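Local coordinates for protein dihydropteridine reductase (Caenorhabditis elegans, PDB 1OOE) that probably reduces quinonoid dihydrobiopterin to tetrahydrobiopterin with NADH or NADPH, as a homodimeric short-chain dehydrogenase/reductase, at residues K51-L61 with V105-L114; G4-L15 with S71-A80. All coordinates share one frame; numbering follows the deposited sequence. Where two conformers were deposited one is given.

Contact 1 of 2, residues K51-L61 with V105-L114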
# COMPACT_ATOMS: atom_id res chain seq x y z
N LYS A 51 11.39 14.93 -8.34
CA LYS A 51 10.47 14.52 -9.39
C LYS A 51 9.38 13.59 -8.86
O LYS A 51 9.59 12.89 -7.86
CB LYS A 51 11.25 13.83 -10.52
CG LYS A 51 12.24 14.75 -11.20
CD LYS A 51 12.91 14.09 -12.39
CE LYS A 51 13.75 15.10 -13.16
NZ LYS A 51 14.28 14.50 -14.41
N ASN A 52 8.23 13.58 -9.52
CA ASN A 52 7.13 12.71 -9.08
C ASN A 52 7.37 11.26 -9.52
O ASN A 52 8.38 10.96 -10.15
CB ASN A 52 5.76 13.21 -9.59
CG ASN A 52 5.67 13.30 -11.10
OD1 ASN A 52 6.09 12.39 -11.82
ND2 ASN A 52 5.10 14.40 -11.59
N TRP A 53 6.44 10.37 -9.18
CA TRP A 53 6.58 8.95 -9.48
C TRP A 53 6.82 8.64 -10.96
O TRP A 53 7.79 7.97 -11.30
CB TRP A 53 5.34 8.19 -9.00
CG TRP A 53 5.56 6.73 -8.70
CD1 TRP A 53 6.66 5.97 -9.04
CD2 TRP A 53 4.66 5.85 -8.03
NE1 TRP A 53 6.48 4.67 -8.61
CE2 TRP A 53 5.26 4.57 -7.99
CE3 TRP A 53 3.39 6.01 -7.45
CZ2 TRP A 53 4.64 3.46 -7.39
CZ3 TRP A 53 2.78 4.92 -6.86
CH2 TRP A 53 3.40 3.66 -6.84
N THR A 54 5.94 9.13 -11.83
CA THR A 54 6.10 8.87 -13.26
C THR A 54 7.35 9.53 -13.84
O THR A 54 7.99 8.98 -14.73
CB THR A 54 4.84 9.31 -14.06
OG1 THR A 54 4.53 10.68 -13.77
CG2 THR A 54 3.65 8.44 -13.70
N GLU A 55 7.70 10.71 -13.32
CA GLU A 55 8.91 11.39 -13.80
C GLU A 55 10.13 10.56 -13.41
O GLU A 55 11.08 10.43 -14.18
CB GLU A 55 9.01 12.80 -13.21
CG GLU A 55 7.94 13.77 -13.72
CD GLU A 55 8.07 15.16 -13.09
OE1 GLU A 55 8.15 15.24 -11.85
OE2 GLU A 55 8.07 16.16 -13.84
N GLN A 56 10.11 10.01 -12.19
CA GLN A 56 11.23 9.19 -11.74
C GLN A 56 11.33 7.92 -12.57
O GLN A 56 12.42 7.51 -12.96
CB GLN A 56 11.08 8.84 -10.26
CG GLN A 56 11.77 9.82 -9.31
CD GLN A 56 11.71 9.36 -7.87
OE1 GLN A 56 11.88 8.17 -7.59
NE2 GLN A 56 11.49 10.29 -6.95
N GLU A 57 10.18 7.30 -12.85
CA GLU A 57 10.17 6.08 -13.66
C GLU A 57 10.83 6.36 -15.01
O GLU A 57 11.75 5.65 -15.43
CB GLU A 57 8.75 5.58 -13.91
CG GLU A 57 8.72 4.43 -14.92
CD GLU A 57 7.34 4.10 -15.46
OE1 GLU A 57 6.48 5.00 -15.53
OE2 GLU A 57 7.13 2.93 -15.83
N GLN A 58 10.35 7.39 -15.69
CA GLN A 58 10.87 7.72 -17.01
C GLN A 58 12.38 7.95 -17.01
O GLN A 58 13.10 7.39 -17.84
CB GLN A 58 10.17 8.97 -17.57
CG GLN A 58 10.55 9.27 -19.01
CD GLN A 58 9.76 10.44 -19.58
OE1 GLN A 58 8.54 10.48 -19.48
NE2 GLN A 58 10.47 11.38 -20.19
N SER A 59 12.86 8.76 -16.07
CA SER A 59 14.28 9.06 -15.99
C SER A 59 15.13 7.84 -15.69
O SER A 59 16.15 7.60 -16.33
CB SER A 59 14.54 10.14 -14.93
OG SER A 59 15.90 10.51 -14.93
N ILE A 60 14.71 7.05 -14.70
CA ILE A 60 15.45 5.86 -14.33
C ILE A 60 15.47 4.84 -15.47
O ILE A 60 16.51 4.26 -15.78
CB ILE A 60 14.84 5.22 -13.05
CG1 ILE A 60 15.06 6.17 -11.86
CG2 ILE A 60 15.49 3.88 -12.77
CD1 ILE A 60 14.25 5.80 -10.62
N LEU A 61 14.32 4.65 -16.13
CA LEU A 61 14.26 3.71 -17.24
C LEU A 61 15.12 4.17 -18.42
O LEU A 61 15.82 3.37 -19.03
CB LEU A 61 12.81 3.51 -17.70
CG LEU A 61 12.04 2.37 -17.04
CD1 LEU A 61 12.07 2.52 -15.53
CD2 LEU A 61 10.61 2.35 -17.57
N VAL A 105 7.33 2.12 -1.67
CA VAL A 105 6.49 1.73 -2.79
C VAL A 105 6.98 2.23 -4.15
O VAL A 105 6.99 1.47 -5.12
CB VAL A 105 5.03 2.20 -2.57
CG1 VAL A 105 4.16 1.81 -3.76
CG2 VAL A 105 4.47 1.57 -1.30
N TRP A 106 7.38 3.49 -4.24
CA TRP A 106 7.86 4.02 -5.52
C TRP A 106 9.06 3.22 -6.03
O TRP A 106 9.08 2.80 -7.19
CB TRP A 106 8.27 5.49 -5.37
CG TRP A 106 7.13 6.47 -5.27
CD1 TRP A 106 5.85 6.23 -4.85
CD2 TRP A 106 7.19 7.88 -5.56
NE1 TRP A 106 5.12 7.39 -4.85
CE2 TRP A 106 5.91 8.42 -5.28
CE3 TRP A 106 8.20 8.73 -6.02
CZ2 TRP A 106 5.63 9.78 -5.45
CZ3 TRP A 106 7.91 10.09 -6.19
CH2 TRP A 106 6.63 10.59 -5.91
N SER A 107 10.04 3.01 -5.17
CA SER A 107 11.25 2.27 -5.53
C SER A 107 10.98 0.82 -5.90
O SER A 107 11.46 0.33 -6.93
CB SER A 107 12.27 2.34 -4.39
OG SER A 107 11.72 1.85 -3.18
N SER A 108 10.20 0.12 -5.07
CA SER A 108 9.88 -1.27 -5.34
C SER A 108 9.20 -1.43 -6.68
O SER A 108 9.49 -2.36 -7.43
CB SER A 108 8.97 -1.84 -4.25
OG SER A 108 9.64 -1.90 -3.01
N ALA A 109 8.28 -0.52 -6.99
CA ALA A 109 7.55 -0.58 -8.25
C ALA A 109 8.45 -0.31 -9.45
O ALA A 109 8.33 -0.98 -10.47
CB ALA A 109 6.40 0.40 -8.23
N ILE A 110 9.34 0.67 -9.33
CA ILE A 110 10.24 0.98 -10.44
C ILE A 110 11.24 -0.16 -10.61
O ILE A 110 11.63 -0.50 -11.73
CB ILE A 110 10.97 2.33 -10.20
CG1 ILE A 110 9.94 3.47 -10.25
CG2 ILE A 110 12.04 2.55 -11.27
CD1 ILE A 110 10.51 4.85 -9.98
N ALA A 111 11.65 -0.78 -9.50
CA ALA A 111 12.57 -1.91 -9.59
C ALA A 111 11.87 -3.03 -10.37
O ALA A 111 12.49 -3.69 -11.22
CB ALA A 111 12.96 -2.40 -8.19
N ALA A 112 10.59 -3.24 -10.09
CA ALA A 112 9.82 -4.27 -10.78
C ALA A 112 9.73 -3.96 -12.27
O ALA A 112 9.90 -4.84 -13.11
CB ALA A 112 8.42 -4.39 -10.17
N LYS A 113 9.45 -2.70 -12.59
CA LYS A 113 9.35 -2.28 -13.99
C LYS A 113 10.67 -2.55 -14.71
O LYS A 113 10.69 -3.00 -15.85
CB LYS A 113 9.01 -0.78 -14.08
CG LYS A 113 8.77 -0.28 -15.51
CD LYS A 113 7.56 -0.95 -16.14
CE LYS A 113 7.38 -0.52 -17.59
NZ LYS A 113 6.12 -1.06 -18.17
N LEU A 114 11.78 -2.27 -14.03
CA LEU A 114 13.10 -2.51 -14.61
C LEU A 114 13.29 -4.00 -14.90
O LEU A 114 13.84 -4.37 -15.94
CB LEU A 114 14.20 -2.02 -13.67
CG LEU A 114 14.38 -0.50 -13.58
CD1 LEU A 114 15.27 -0.14 -12.39
CD2 LEU A 114 14.97 0.01 -14.87
O HOH W 1 4.99 1.56 -16.24
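Two tryptophans lie flat on each other where helix 53-61 meets helix 105-114. The five-membered rings of Trp53 and Trp106 stack face to face, centroids 3.8 Å apart and planes 10° from parallel. Each ring also covers the other residue's CB: Trp53 CB sits 3.8 Å from the centroid of the Trp106 six-membered ring, a CH-pi contact over the face. CG of Trp53 is anti to its backbone N (chi1 -155°), which lays the indole across the neighbouring helix as a knob among Val105, Trp106, Ala109 and Ile110. Ala109 CB meets its edge, 3.6 Å from CZ2. CH2 of Trp106 lies 3.3 Å from Trp53 N, which sits over its ring face beside the capping box of Asn52 and Glu55. Both helices pack on the same side of the Rossmann-type sheet, with their axes 10.5 Å apart and crossing at -38°. Ile110 returns the knobs-into-holes packing, seated among Gln56, Glu57, Ile60 and Leu61; its CD1 lies 3.9 Å from Ile60 CD1. Exchanging Trp53 for an alanine is likely to leave one face of Trp106 without its stacking partner and open a gap beside Ala109 CB. Further along, Glu57 OE2 rests 3.6 Å from Lys113 CG. A water hydrogen-bonds Glu57 OE2 and, weakly, Lys113 NZ, whose stronger partner is the carbonyl of Ser90 of the second subunit.

Contact 2 of 2, residues G4-L15 with S71-A80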
# COMPACT_ATOMS: atom_id res chain seq x y z
N GLY A 4 28.65 -11.32 -15.09
CA GLY A 4 27.27 -10.94 -15.29
C GLY A 4 27.03 -9.50 -14.86
O GLY A 4 27.97 -8.79 -14.52
N LYS A 5 25.77 -9.07 -14.88
CA LYS A 5 25.43 -7.71 -14.48
C LYS A 5 24.28 -7.73 -13.48
O LYS A 5 23.39 -8.58 -13.56
CB LYS A 5 25.01 -6.88 -15.70
CG LYS A 5 26.08 -6.73 -16.78
CD LYS A 5 25.53 -5.96 -17.98
CE LYS A 5 26.56 -5.83 -19.11
NZ LYS A 5 26.92 -7.14 -19.72
N VAL A 6 24.32 -6.80 -12.53
CA VAL A 6 23.26 -6.69 -11.54
C VAL A 6 22.97 -5.22 -11.24
O VAL A 6 23.85 -4.36 -11.38
CB VAL A 6 23.61 -7.42 -10.20
CG1 VAL A 6 23.74 -8.92 -10.44
CG2 VAL A 6 24.89 -6.86 -9.62
N ILE A 7 21.74 -4.95 -10.85
CA ILE A 7 21.31 -3.60 -10.50
C ILE A 7 21.04 -3.54 -9.01
O ILE A 7 20.36 -4.41 -8.46
CB ILE A 7 20.00 -3.22 -11.25
CG1 ILE A 7 20.28 -3.09 -12.75
CG2 ILE A 7 19.41 -1.93 -10.66
CD1 ILE A 7 19.02 -2.88 -13.57
N VAL A 8 21.58 -2.52 -8.34
CA VAL A 8 21.36 -2.34 -6.92
C VAL A 8 20.67 -0.99 -6.76
O VAL A 8 21.28 0.06 -6.97
CB VAL A 8 22.69 -2.31 -6.11
CG1 VAL A 8 22.38 -2.06 -4.63
CG2 VAL A 8 23.42 -3.64 -6.26
N TYR A 9 19.39 -1.04 -6.42
CA TYR A 9 18.57 0.15 -6.23
C TYR A 9 18.70 0.46 -4.74
O TYR A 9 18.12 -0.23 -3.90
CB TYR A 9 17.12 -0.19 -6.60
CG TYR A 9 16.22 0.99 -6.92
CD1 TYR A 9 16.21 2.13 -6.12
CD2 TYR A 9 15.32 0.92 -7.99
CE1 TYR A 9 15.32 3.18 -6.38
CE2 TYR A 9 14.43 1.95 -8.25
CZ TYR A 9 14.43 3.08 -7.45
OH TYR A 9 13.53 4.09 -7.71
N GLY A 10 19.49 1.49 -4.43
CA GLY A 10 19.74 1.87 -3.05
C GLY A 10 21.18 1.54 -2.68
O GLY A 10 21.48 1.20 -1.54
N GLY A 11 22.06 1.64 -3.67
CA GLY A 11 23.47 1.33 -3.47
C GLY A 11 24.28 2.23 -2.55
O GLY A 11 25.46 1.95 -2.30
N LYS A 12 23.68 3.31 -2.07
CA LYS A 12 24.37 4.23 -1.18
C LYS A 12 24.13 3.88 0.29
O LYS A 12 24.85 4.35 1.17
CB LYS A 12 23.90 5.67 -1.42
CG LYS A 12 24.27 6.22 -2.79
CD LYS A 12 25.78 6.27 -3.01
CE LYS A 12 26.45 7.28 -2.09
NZ LYS A 12 27.92 7.38 -2.34
N GLY A 13 23.13 3.05 0.55
CA GLY A 13 22.83 2.65 1.92
C GLY A 13 23.80 1.61 2.46
O GLY A 13 24.64 1.10 1.72
N ALA A 14 23.69 1.30 3.75
CA ALA A 14 24.59 0.33 4.37
C ALA A 14 24.51 -1.04 3.69
O ALA A 14 25.52 -1.58 3.26
CB ALA A 14 24.26 0.19 5.86
N LEU A 15 23.30 -1.58 3.59
CA LEU A 15 23.10 -2.88 2.96
C LEU A 15 23.36 -2.82 1.46
O LEU A 15 24.00 -3.71 0.90
CB LEU A 15 21.67 -3.38 3.22
CG LEU A 15 21.27 -4.71 2.58
CD1 LEU A 15 22.23 -5.82 3.00
CD2 LEU A 15 19.84 -5.06 2.98
N SER A 71 22.33 -5.62 -23.42
CA SER A 71 22.55 -6.55 -22.31
C SER A 71 21.36 -6.61 -21.36
O SER A 71 20.61 -5.65 -21.23
CB SER A 71 23.79 -6.15 -21.51
OG SER A 71 24.98 -6.31 -22.27
N GLN A 72 21.21 -7.76 -20.71
CA GLN A 72 20.16 -7.95 -19.72
C GLN A 72 20.91 -8.12 -18.41
O GLN A 72 22.13 -8.20 -18.41
CB GLN A 72 19.35 -9.21 -20.01
CG GLN A 72 18.38 -9.09 -21.17
CD GLN A 72 17.71 -10.41 -21.49
OE1 GLN A 72 18.39 -11.41 -21.72
NE2 GLN A 72 16.39 -10.41 -21.53
N VAL A 73 20.19 -8.16 -17.29
CA VAL A 73 20.84 -8.34 -16.00
C VAL A 73 20.43 -9.66 -15.35
O VAL A 73 19.36 -10.20 -15.64
CB VAL A 73 20.50 -7.17 -15.03
CG1 VAL A 73 20.99 -5.85 -15.62
CG2 VAL A 73 19.00 -7.13 -14.77
N ASP A 74 21.29 -10.17 -14.48
CA ASP A 74 21.03 -11.44 -13.79
C ASP A 74 20.18 -11.22 -12.54
O ASP A 74 19.57 -12.15 -12.03
CB ASP A 74 22.35 -12.11 -13.40
CG ASP A 74 23.21 -12.43 -14.60
OD1 ASP A 74 23.85 -11.50 -15.15
OD2 ASP A 74 23.24 -13.60 -15.02
N GLY A 75 20.16 -9.98 -12.06
CA GLY A 75 19.37 -9.67 -10.88
C GLY A 75 19.16 -8.19 -10.67
O GLY A 75 19.95 -7.36 -11.13
N VAL A 76 18.05 -7.86 -10.01
CA VAL A 76 17.69 -6.49 -9.66
C VAL A 76 17.43 -6.58 -8.16
O VAL A 76 16.55 -7.32 -7.73
CB VAL A 76 16.40 -6.04 -10.39
CG1 VAL A 76 15.98 -4.65 -9.92
CG2 VAL A 76 16.64 -6.02 -11.90
N PHE A 77 18.22 -5.86 -7.37
CA PHE A 77 18.08 -5.90 -5.92
C PHE A 77 17.67 -4.53 -5.40
O PHE A 77 18.42 -3.57 -5.53
CB PHE A 77 19.40 -6.32 -5.27
CG PHE A 77 20.06 -7.51 -5.93
CD1 PHE A 77 19.33 -8.65 -6.25
CD2 PHE A 77 21.43 -7.49 -6.21
CE1 PHE A 77 19.94 -9.75 -6.85
CE2 PHE A 77 22.05 -8.59 -6.80
CZ PHE A 77 21.31 -9.72 -7.12
N CYS A 78 16.48 -4.44 -4.81
CA CYS A 78 15.98 -3.17 -4.30
C CYS A 78 15.98 -3.12 -2.77
O CYS A 78 15.22 -3.84 -2.13
CB CYS A 78 14.56 -2.93 -4.81
SG CYS A 78 13.89 -1.29 -4.41
N VAL A 79 16.84 -2.27 -2.21
CA VAL A 79 16.95 -2.13 -0.76
C VAL A 79 16.84 -0.67 -0.33
O VAL A 79 17.29 -0.29 0.76
CB VAL A 79 18.30 -2.70 -0.26
CG1 VAL A 79 18.32 -4.21 -0.46
CG2 VAL A 79 19.47 -2.06 -1.01
N ALA A 80 16.23 0.16 -1.17
CA ALA A 80 16.07 1.58 -0.89
C ALA A 80 14.98 1.89 0.14
O ALA A 80 14.07 1.10 0.35
CB ALA A 80 15.78 2.33 -2.18
O HOH W 2 25.01 -9.21 -19.93
O HOH W 3 24.13 -9.98 -17.27
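Strand 4-9 and strand 75-78 run side by side and parallel at the centre of a Rossmann-type sheet, their axes 4.8 Å apart. Four backbone hydrogen bonds join them. Ile7 N donates to Gly75 O, and Phe77 N donates to Ile7 O at 2.8 Å. Tyr9 N then donates to Phe77 O, and Val79 N to Tyr9 O. Ile7 and Tyr9 thus use both their N-H and C=O groups on this neighbour. Val6 and Val8 bond instead to strand 28-34 on the other side. Gly75 N is buried without a polar partner.

The apolar contacts fall on two faces. On one, the Phe77 ring reaches back along the strand, with CE2 3.9 Å from Val6 CB and its edge toward Val8 CG2. Gly75 makes room for this ring, since a CB there would collide with Phe77 CE1. On the other face, Tyr9 turns CG away from its backbone N (chi1 -160°), which brings the ring beside Cys78 SG. This oblique sulfur-aromatic contact spans 4.6 Å from SG to the ring centroid. Beyond the two ends of the paired strand, the Ile7 and Val73 side chains cross at about a right angle, and Ala80 CB is 4.0 Å from Tyr9 CD1.

Gly10 to Gly13 form a type I turn leading into helix 14-25. Gly11 and Gly13 fit the glycine-rich pattern that in such folds usually adjoins the dinucleotide. Leu15 CD2, on that helix, meets Val79 CG1.

Polar groups gather at the opposite end. Lys5 NZ makes a weak hydrogen bond to Ser71 OG and donates to a water. Asp74 has two conformers; in one, OD1 accepts from Lys5 N and OD2 forms a salt bridge with Lys120. Asp74 N donates to Lys5 O at 2.8 Å.

The centres of contact 1 and contact 2 are 14 Å apart. Contact 2 is in the parallel core of the sheet, and contact 1 joins two helices on one side of it. Their segments alternate along the chain: strand 4-9, helix 53-68, strand 73-78, helix 93-118. Strand 73-78 follows helix 53-68 and precedes helix 93-118, so along the chain it separates the two helices of contact 1, in the beta-alpha-beta order of a Rossmann fold. The contacts touch directly. Tyr9 OH packs on Ile60 CD1 at 3.5 Å and on Ser107 CA, and Ala111 CB packs on Cys78 CB. At these points the helix pair meets the sheet; Trp53, Glu57 and Lys113 also meet the second subunit.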